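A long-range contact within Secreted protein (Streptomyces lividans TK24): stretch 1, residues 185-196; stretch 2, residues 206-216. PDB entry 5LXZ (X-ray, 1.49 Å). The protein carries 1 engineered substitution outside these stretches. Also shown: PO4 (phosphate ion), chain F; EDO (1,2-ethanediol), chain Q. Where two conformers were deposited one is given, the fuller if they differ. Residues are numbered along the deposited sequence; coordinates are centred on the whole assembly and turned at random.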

ATOM      1  N   TYR A 185     -19.421  -2.125  20.653  1.00 13.99           N
ATOM      2  CA  TYR A 185     -19.926  -3.362  20.097  1.00 13.17           C
ATOM      3  C   TYR A 185     -19.336  -3.736  18.742  1.00 12.22           C
ATOM      4  O   TYR A 185     -19.744  -4.737  18.166  1.00 12.40           O
ATOM      5  CB  TYR A 185     -21.447  -3.299  20.035  1.00 13.86           C
ATOM      6  CG  TYR A 185     -21.995  -2.991  21.394  1.00 15.77           C
ATOM      7  CD1 TYR A 185     -21.972  -3.945  22.415  1.00 17.44           C
ATOM      8  CD2 TYR A 185     -22.500  -1.723  21.668  1.00 16.04           C
ATOM      9  CE1 TYR A 185     -22.437  -3.646  23.683  1.00 19.46           C
ATOM     10  CE2 TYR A 185     -22.981  -1.408  22.929  1.00 18.29           C
ATOM     11  CZ  TYR A 185     -22.932  -2.367  23.928  1.00 19.44           C
ATOM     12  OH  TYR A 185     -23.432  -2.050  25.167  1.00 23.92           O
ATOM     13  N   GLU A 186     -18.393  -2.935  18.252  0.50 12.18           N
ATOM     14  CA  GLU A 186     -17.731  -3.190  16.974  0.50 11.94           C
ATOM     15  C   GLU A 186     -16.667  -4.257  17.087  0.50 10.42           C
ATOM     16  O   GLU A 186     -16.093  -4.487  18.157  0.50 10.66           O
ATOM     17  CB  GLU A 186     -17.013  -1.937  16.450  0.50 12.81           C
ATOM     18  CG  GLU A 186     -17.904  -0.743  16.185  0.50 14.39           C
ATOM     19  CD  GLU A 186     -17.102   0.457  15.714  0.50 15.14           C
ATOM     20  OE1 GLU A 186     -15.880   0.338  15.460  0.50 16.92           O
ATOM     21  OE2 GLU A 186     -17.686   1.547  15.641  0.50 18.77           O
ATOM     22  N   THR A 187     -16.350  -4.854  15.943  1.00  9.90           N
ATOM     23  CA  THR A 187     -15.154  -5.670  15.805  1.00  9.66           C
ATOM     24  C   THR A 187     -14.257  -5.039  14.774  1.00  9.51           C
ATOM     25  O   THR A 187     -14.706  -4.275  13.912  1.00  9.90           O
ATOM     26  CB  THR A 187     -15.467  -7.122  15.415  1.00  9.78           C
ATOM     27  OG1 THR A 187     -15.877  -7.171  14.054  1.00 10.32           O
ATOM     28  CG2 THR A 187     -16.546  -7.708  16.314  1.00  9.84           C
ATOM     29  N   GLY A 188     -12.967  -5.391  14.823  1.00  9.56           N
ATOM     30  CA  GLY A 188     -12.012  -4.829  13.874  1.00  9.49           C
ATOM     31  C   GLY A 188     -11.260  -5.835  13.038  1.00  9.97           C
ATOM     32  O   GLY A 188     -10.513  -5.430  12.175  1.00 11.06           O
ATOM     33  N   THR A 189     -11.466  -7.119  13.275  1.00  9.83           N
ATOM     34  CA  THR A 189     -10.761  -8.157  12.520  1.00  9.77           C
ATOM     35  C   THR A 189     -11.721  -9.303  12.266  1.00  9.71           C
ATOM     36  O   THR A 189     -12.775  -9.392  12.891  1.00  9.33           O
ATOM     37  CB  THR A 189      -9.521  -8.685  13.267  1.00 10.22           C
ATOM     38  OG1 THR A 189      -9.888  -9.257  14.542  1.00 10.28           O
ATOM     39  CG2 THR A 189      -8.511  -7.565  13.462  1.00  9.90           C
ATOM     40  N   GLU A 190     -11.326 -10.198  11.377  1.00  9.70           N
ATOM     41  CA  GLU A 190     -12.106 -11.384  11.102  1.00 10.08           C
ATOM     42  C   GLU A 190     -12.266 -12.243  12.351  1.00  9.74           C
ATOM     43  O   GLU A 190     -11.320 -12.425  13.124  1.00 10.97           O
ATOM     44  CB  GLU A 190     -11.380 -12.206  10.055  1.00 10.88           C
ATOM     45  CG  GLU A 190     -12.053 -13.508   9.648  1.00 11.76           C
ATOM     46  CD  GLU A 190     -11.191 -14.331   8.724  1.00 13.19           C
ATOM     47  OE1 GLU A 190     -10.793 -13.767   7.688  1.00 14.76           O
ATOM     48  OE2 GLU A 190     -10.968 -15.538   9.027  1.00 17.16           O
ATOM     49  N   ASP A 191     -13.425 -12.865  12.496  1.00  8.37           N
ATOM     50  CA  ASP A 191     -13.615 -13.903  13.486  1.00  8.30           C
ATOM     51  C   ASP A 191     -14.532 -14.992  12.914  1.00  8.20           C
ATOM     52  O   ASP A 191     -15.160 -14.790  11.893  1.00  7.97           O
ATOM     53  CB  ASP A 191     -14.130 -13.354  14.828  1.00  8.94           C
ATOM     54  CG  ASP A 191     -13.793 -14.235  16.021  1.00  9.96           C
ATOM     55  OD1 ASP A 191     -13.082 -15.297  15.881  1.00 11.36           O
ATOM     56  OD2 ASP A 191     -14.235 -13.855  17.135  1.00  9.73           O
ATOM     57  N   ASN A 192     -14.496 -16.131  13.574  1.00  8.96           N
ATOM     58  CA  ASN A 192     -15.386 -17.253  13.357  1.00  9.45           C
ATOM     59  C   ASN A 192     -16.467 -17.135  14.395  1.00  8.99           C
ATOM     60  O   ASN A 192     -16.166 -16.942  15.607  1.00  8.82           O
ATOM     61  CB  ASN A 192     -14.591 -18.551  13.515  1.00 10.44           C
ATOM     62  CG  ASN A 192     -15.370 -19.794  13.229  1.00 12.34           C
ATOM     63  OD1 ASN A 192     -16.426 -20.013  13.772  1.00 14.00           O
ATOM     64  ND2 ASN A 192     -14.756 -20.692  12.458  1.00 13.97           N
ATOM     65  N   TYR A 193     -17.715 -17.237  13.960  1.00  8.39           N
ATOM     66  CA  TYR A 193     -18.864 -16.935  14.787  1.00  7.80           C
ATOM     67  C   TYR A 193     -19.671 -18.177  15.062  1.00  8.54           C
ATOM     68  O   TYR A 193     -19.997 -18.905  14.136  1.00  8.46           O
ATOM     69  CB  TYR A 193     -19.774 -15.884  14.112  1.00  7.39           C
ATOM     70  CG  TYR A 193     -19.149 -14.520  14.190  1.00  6.95           C
ATOM     71  CD1 TYR A 193     -18.102 -14.168  13.332  1.00  6.76           C
ATOM     72  CD2 TYR A 193     -19.522 -13.610  15.142  1.00  7.11           C
ATOM     73  CE1 TYR A 193     -17.483 -12.936  13.421  1.00  6.95           C
ATOM     74  CE2 TYR A 193     -18.903 -12.380  15.263  1.00  7.01           C
ATOM     75  CZ  TYR A 193     -17.875 -12.030  14.397  1.00  6.96           C
ATOM     76  OH  TYR A 193     -17.235 -10.801  14.575  1.00  7.41           O
ATOM     77  N   ARG A 194     -20.018 -18.401  16.318  1.00  8.09           N
ATOM     78  CA  ARG A 194     -20.908 -19.467  16.732  1.00  9.01           C
ATOM     79  C   ARG A 194     -22.346 -19.034  16.468  1.00  9.50           C
ATOM     80  O   ARG A 194     -22.700 -17.939  16.763  1.00 10.12           O
ATOM     81  CB  ARG A 194     -20.699 -19.763  18.230  1.00  9.89           C
ATOM     82  CG  ARG A 194     -21.285 -21.123  18.640  1.00 11.21           C
ATOM     83  CD  ARG A 194     -21.159 -21.346  20.146  1.00 12.60           C
ATOM     84  NE  ARG A 194     -22.119 -20.566  20.899  1.00 13.31           N
ATOM     85  CZ  ARG A 194     -23.370 -20.940  21.186  1.00 15.14           C
ATOM     86  NH1 ARG A 194     -23.854 -22.068  20.716  1.00 16.38           N
ATOM     87  NH2 ARG A 194     -24.145 -20.145  21.900  1.00 15.73           N
ATOM     88  N   VAL A 195     -23.151 -19.927  15.896  1.00 11.17           N
ATOM     89  CA  VAL A 195     -24.572 -19.673  15.696  1.00 12.01           C
ATOM     90  C   VAL A 195     -25.335 -20.137  16.915  1.00 13.17           C
ATOM     91  O   VAL A 195     -25.382 -21.337  17.199  1.00 14.00           O
ATOM     92  CB  VAL A 195     -25.090 -20.426  14.467  1.00 12.47           C
ATOM     93  CG1 VAL A 195     -26.579 -20.119  14.255  1.00 13.20           C
ATOM     94  CG2 VAL A 195     -24.271 -20.046  13.246  1.00 14.23           C
ATOM     95  N   GLN A 196     -25.908 -19.194  17.644  1.00 13.15           N
ATOM     96  CA  GLN A 196     -26.629 -19.539  18.872  1.00 14.84           C
ATOM     97  C   GLN A 196     -27.910 -20.327  18.562  1.00 16.16           C
ATOM     98  O   GLN A 196     -28.604 -20.040  17.605  1.00 16.32           O
ATOM     99  CB  GLN A 196     -26.996 -18.300  19.654  1.00 16.31           C
ATOM    100  CG  GLN A 196     -25.803 -17.530  20.172  1.00 17.16           C
ATOM    101  CD  GLN A 196     -26.173 -16.484  21.202  1.00 20.48           C
ATOM    102  OE1 GLN A 196     -27.275 -16.514  21.814  1.00 21.72           O
ATOM    103  NE2 GLN A 196     -25.268 -15.554  21.420  1.00 22.93           N
ATOM    104  N   THR A 206     -22.295 -25.760  11.155  1.00 12.89           N
ATOM    105  CA  THR A 206     -22.746 -24.442  10.754  1.00 12.96           C
ATOM    106  C   THR A 206     -21.996 -23.403  11.585  1.00 12.75           C
ATOM    107  O   THR A 206     -22.036 -23.466  12.812  1.00 13.60           O
ATOM    108  CB  THR A 206     -24.268 -24.258  10.974  1.00 13.72           C
ATOM    109  OG1 THR A 206     -24.934 -25.476  10.628  1.00 13.96           O
ATOM    110  CG2 THR A 206     -24.804 -23.123  10.129  1.00 14.29           C
ATOM    111  N   TYR A 207     -21.320 -22.490  10.896  1.00 11.57           N
ATOM    112  CA  TYR A 207     -20.664 -21.358  11.611  1.00 11.52           C
ATOM    113  C   TYR A 207     -20.546 -20.181  10.673  1.00 10.72           C
ATOM    114  O   TYR A 207     -20.709 -20.313   9.469  1.00 10.32           O
ATOM    115  CB  TYR A 207     -19.286 -21.776  12.120  1.00 12.10           C
ATOM    116  CG  TYR A 207     -18.355 -22.225  11.051  1.00 13.12           C
ATOM    117  CD1 TYR A 207     -18.371 -23.555  10.599  1.00 14.46           C
ATOM    118  CD2 TYR A 207     -17.495 -21.341  10.428  1.00 14.16           C
ATOM    119  CE1 TYR A 207     -17.533 -23.956   9.598  1.00 15.78           C
ATOM    120  CE2 TYR A 207     -16.657 -21.750   9.412  1.00 15.26           C
ATOM    121  CZ  TYR A 207     -16.691 -23.055   8.994  1.00 16.27           C
ATOM    122  OH  TYR A 207     -15.823 -23.432   7.985  1.00 21.05           O
ATOM    123  N   GLY A 208     -20.231 -19.014  11.225  1.00  9.28           N
ATOM    124  CA  GLY A 208     -20.095 -17.812  10.439  1.00  9.07           C
ATOM    125  C   GLY A 208     -18.657 -17.368  10.378  1.00  8.38           C
ATOM    126  O   GLY A 208     -17.872 -17.698  11.293  1.00  7.92           O
ATOM    127  N   ILE A 209     -18.320 -16.702   9.309  1.00  8.31           N
ATOM    128  CA  ILE A 209     -17.052 -15.930   9.223  1.00  9.60           C
ATOM    129  C   ILE A 209     -17.386 -14.529   8.796  1.00  8.84           C
ATOM    130  O   ILE A 209     -18.077 -14.333   7.801  1.00  9.13           O
ATOM    131  CB  ILE A 209     -16.044 -16.535   8.233  1.00 11.03           C
ATOM    132  CG1 ILE A 209     -15.741 -17.982   8.604  1.00 12.56           C
ATOM    133  CG2 ILE A 209     -14.763 -15.682   8.186  1.00 12.17           C
ATOM    134  CD1 ILE A 209     -14.776 -18.191   9.730  1.00 13.82           C
ATOM    135  N   ALA A 210     -16.868 -13.519   9.497  1.00  7.72           N
ATOM    136  CA  ALA A 210     -17.080 -12.165   9.087  1.00  8.40           C
ATOM    137  C   ALA A 210     -15.784 -11.420   9.262  1.00  8.50           C
ATOM    138  O   ALA A 210     -15.051 -11.720  10.195  1.00  8.92           O
ATOM    139  CB  ALA A 210     -18.141 -11.507   9.932  1.00  8.25           C
ATOM    140  N   GLN A 211     -15.560 -10.454   8.395  1.00  8.82           N
ATOM    141  CA  GLN A 211     -14.554  -9.431   8.608  1.00  9.49           C
ATOM    142  C   GLN A 211     -15.057  -8.423   9.614  1.00  9.42           C
ATOM    143  O   GLN A 211     -16.035  -8.695  10.338  1.00  9.62           O
ATOM    144  CB  GLN A 211     -14.189  -8.774   7.278  1.00 10.02           C
ATOM    145  CG  GLN A 211     -13.683  -9.734   6.248  1.00 11.01           C
ATOM    146  CD  GLN A 211     -12.458 -10.466   6.700  1.00 12.02           C
ATOM    147  OE1 GLN A 211     -11.558  -9.882   7.333  1.00 12.02           O
ATOM    148  NE2 GLN A 211     -12.448 -11.761   6.473  1.00 13.89           N
ATOM    149  N   LYS A 212     -14.416  -7.285   9.744  1.00 10.24           N
ATOM    150  CA  LYS A 212     -14.860  -6.273  10.692  1.00 10.57           C
ATOM    151  C   LYS A 212     -16.356  -5.980  10.581  1.00  9.83           C
ATOM    152  O   LYS A 212     -16.901  -5.836   9.483  1.00  9.77           O
ATOM    153  CB  LYS A 212     -14.064  -4.995  10.577  1.00 12.61           C
ATOM    154  CG  LYS A 212     -14.230  -4.257   9.291  1.00 14.86           C
ATOM    155  CD  LYS A 212     -13.732  -2.818   9.410  1.00 17.40           C
ATOM    156  CE  LYS A 212     -14.221  -2.059   8.175  1.00 20.39           C
ATOM    157  NZ  LYS A 212     -13.919  -0.601   8.207  1.00 22.18           N
ATOM    158  N   LEU A 213     -16.964  -5.885  11.740  1.00  9.36           N
ATOM    159  CA  LEU A 213     -18.385  -5.537  11.893  1.00  9.63           C
ATOM    160  C   LEU A 213     -18.404  -4.238  12.685  1.00  9.45           C
ATOM    161  O   LEU A 213     -18.250  -4.227  13.918  1.00  9.33           O
ATOM    162  CB  LEU A 213     -19.151  -6.659  12.578  1.00  9.36           C
ATOM    163  CG  LEU A 213     -19.172  -8.005  11.839  1.00  9.58           C
ATOM    164  CD1 LEU A 213     -19.775  -9.117  12.699  1.00  9.93           C
ATOM    165  CD2 LEU A 213     -19.883  -7.907  10.480  1.00  9.15           C
ATOM    166  N   ALA A 214     -18.524  -3.133  11.957  1.00 10.63           N
ATOM    167  CA  ALA A 214     -18.303  -1.852  12.547  1.00 10.21           C
ATOM    168  C   ALA A 214     -19.233  -0.826  11.876  1.00 10.42           C
ATOM    169  O   ALA A 214     -20.308  -1.199  11.449  1.00 10.23           O
ATOM    170  CB  ALA A 214     -16.802  -1.508  12.514  1.00 10.52           C
ATOM    171  N   LEU A 215     -18.843   0.436  11.847  1.00 10.86           N
ATOM    172  CA  LEU A 215     -19.719   1.480  11.375  1.00 12.33           C
ATOM    173  C   LEU A 215     -19.494   1.968   9.972  1.00 12.97           C
ATOM    174  O   LEU A 215     -20.397   2.605   9.387  1.00 14.77           O
ATOM    175  CB  LEU A 215     -19.647   2.637  12.368  1.00 13.53           C
ATOM    176  CG  LEU A 215     -20.209   2.294  13.740  1.00 15.63           C
ATOM    177  CD1 LEU A 215     -20.055   3.480  14.674  1.00 18.72           C
ATOM    178  CD2 LEU A 215     -21.651   1.819  13.672  1.00 15.94           C
ATOM    179  N   ASP A 216     -18.324   1.721   9.396  1.00 11.39           N
ATOM    180  CA  ASP A 216     -18.057   2.046   8.004  1.00 12.90           C
ATOM    181  C   ASP A 216     -18.208   0.742   7.214  1.00 12.61           C
ATOM    182  O   ASP A 216     -17.245  -0.013   7.029  1.00 13.94           O
ATOM    183  CB  ASP A 216     -16.661   2.676   7.894  1.00 12.81           C
ATOM    184  CG  ASP A 216     -16.330   3.165   6.534  1.00 13.59           C
ATOM    185  OD1 ASP A 216     -17.219   3.224   5.639  1.00 14.13           O
ATOM    186  OD2 ASP A 216     -15.122   3.454   6.333  1.00 12.40           O
TER
HETATM  187  P   PO4 F 705     -21.456 -17.997  23.444  1.00 16.70           P
HETATM  188  O1  PO4 F 705     -22.922 -18.296  23.730  1.00 18.58           O
HETATM  189  O2  PO4 F 705     -21.188 -18.201  21.987  1.00 16.07           O
HETATM  190  O3  PO4 F 705     -21.174 -16.567  23.926  1.00 18.39           O
HETATM  191  O4  PO4 F 705     -20.602 -18.899  24.254  1.00 19.30           O
HETATM  192  C1  EDO Q 716      -7.707 -18.266   9.207  1.00 38.89           C
HETATM  193  O1  EDO Q 716      -6.544 -18.145  10.022  1.00 37.16           O
HETATM  194  C2  EDO Q 716      -8.223 -16.857   9.018  1.00 35.09           C
HETATM  195  O2  EDO Q 716      -9.107 -16.667   7.916  1.00 38.94           O
HETATM  196  O   HOH W   1     -15.559  -9.719  12.849  1.00  9.08           O
HETATM  197  O   HOH W   2     -22.061 -22.536  15.244  1.00 11.56           O

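The two stretches run antiparallel: strand 191-195 pairs with strand 206-210, their N-to-C directions 145° apart, and the loops at 186-190 and 211-215 continue the contact beyond the ladder. Together they bury 814 Å². Walking along stretch 1, Tyr-185 stays clear of the partner, and contact begins at Glu-186, whose CA lies 3.3 Å from Leu-213 O in a CA-H...O contact. Its carboxylate touches aliphatic groups, Glu-186 OE1 3.6 Å from Ala-214 CB and Glu-186 OE2 3.2 Å from Leu-215 CD1. Thr-187 grips Leu-213 twice: Thr-187 N donates to Leu-213 O (2.8 Å), and Leu-213 N donates to Thr-187 OG1 (2.9 Å), so the threonine hydroxyl takes the place a backbone carbonyl would fill in a regular ladder. Gly-188 passes close to Lys-212, its C 3.8 Å from Lys-212 CB. Water 1 bridges the two stretches nearby: its O lies 2.8 Å from each of Thr-189 O, Gln-211 O and Thr-187 OG1 and 2.6 Å from Tyr-193 OH, within hydrogen-bonding reach of all four. Thr-189 N, buried by the contact, finds no partner in the model.

Glu-190 brings in a side-chain pairing: Gln-211 NE2 donates to Glu-190 OE1 at 2.9 Å, an amide proton meeting a carboxylate oxygen, while Glu-190 OE2 accepts a very short 2.4 Å bond from O2 of the 1,2-ethanediol. The ladder proper starts at Asp-191, where Asp-191 N donates to Ala-210 O (3.0 Å) and Ala-210 N returns a bond to Asp-191 O (3.2 Å). Asn-192 and Ile-209 form the non-hydrogen-bonded pair that follows; their side chains share a face of the sheet, with Asn-192 ND2 3.7 Å from Ile-209 CD1 and 3.5 Å from Tyr-207 CD2. Tyr-193 and Gly-208 close a second reciprocal pair, Tyr-193 N to Gly-208 O at 2.7 Å and Gly-208 N to Tyr-193 O at 2.9 Å. A CB on Gly-208 would sit only 3.4 Å from Tyr-193 CB, so the glycine permits this close approach. On the face shared with Ala-210, the tyrosine ring makes apolar contacts along stretch 2: CE1 of Tyr-193 is 3.8 Å from Ala-210 CB, and its CZ is 3.9 Å from Leu-213 CD1. Arg-194 points away and binds phosphate, its NE 2.8 Å from PO4 O2 and its NH2 2.9 Å from PO4 O1. At Val-195 a water replaces direct pairing: water 2 accepts from Val-195 N (2.9 Å) and donates to Thr-206 O (2.6 Å).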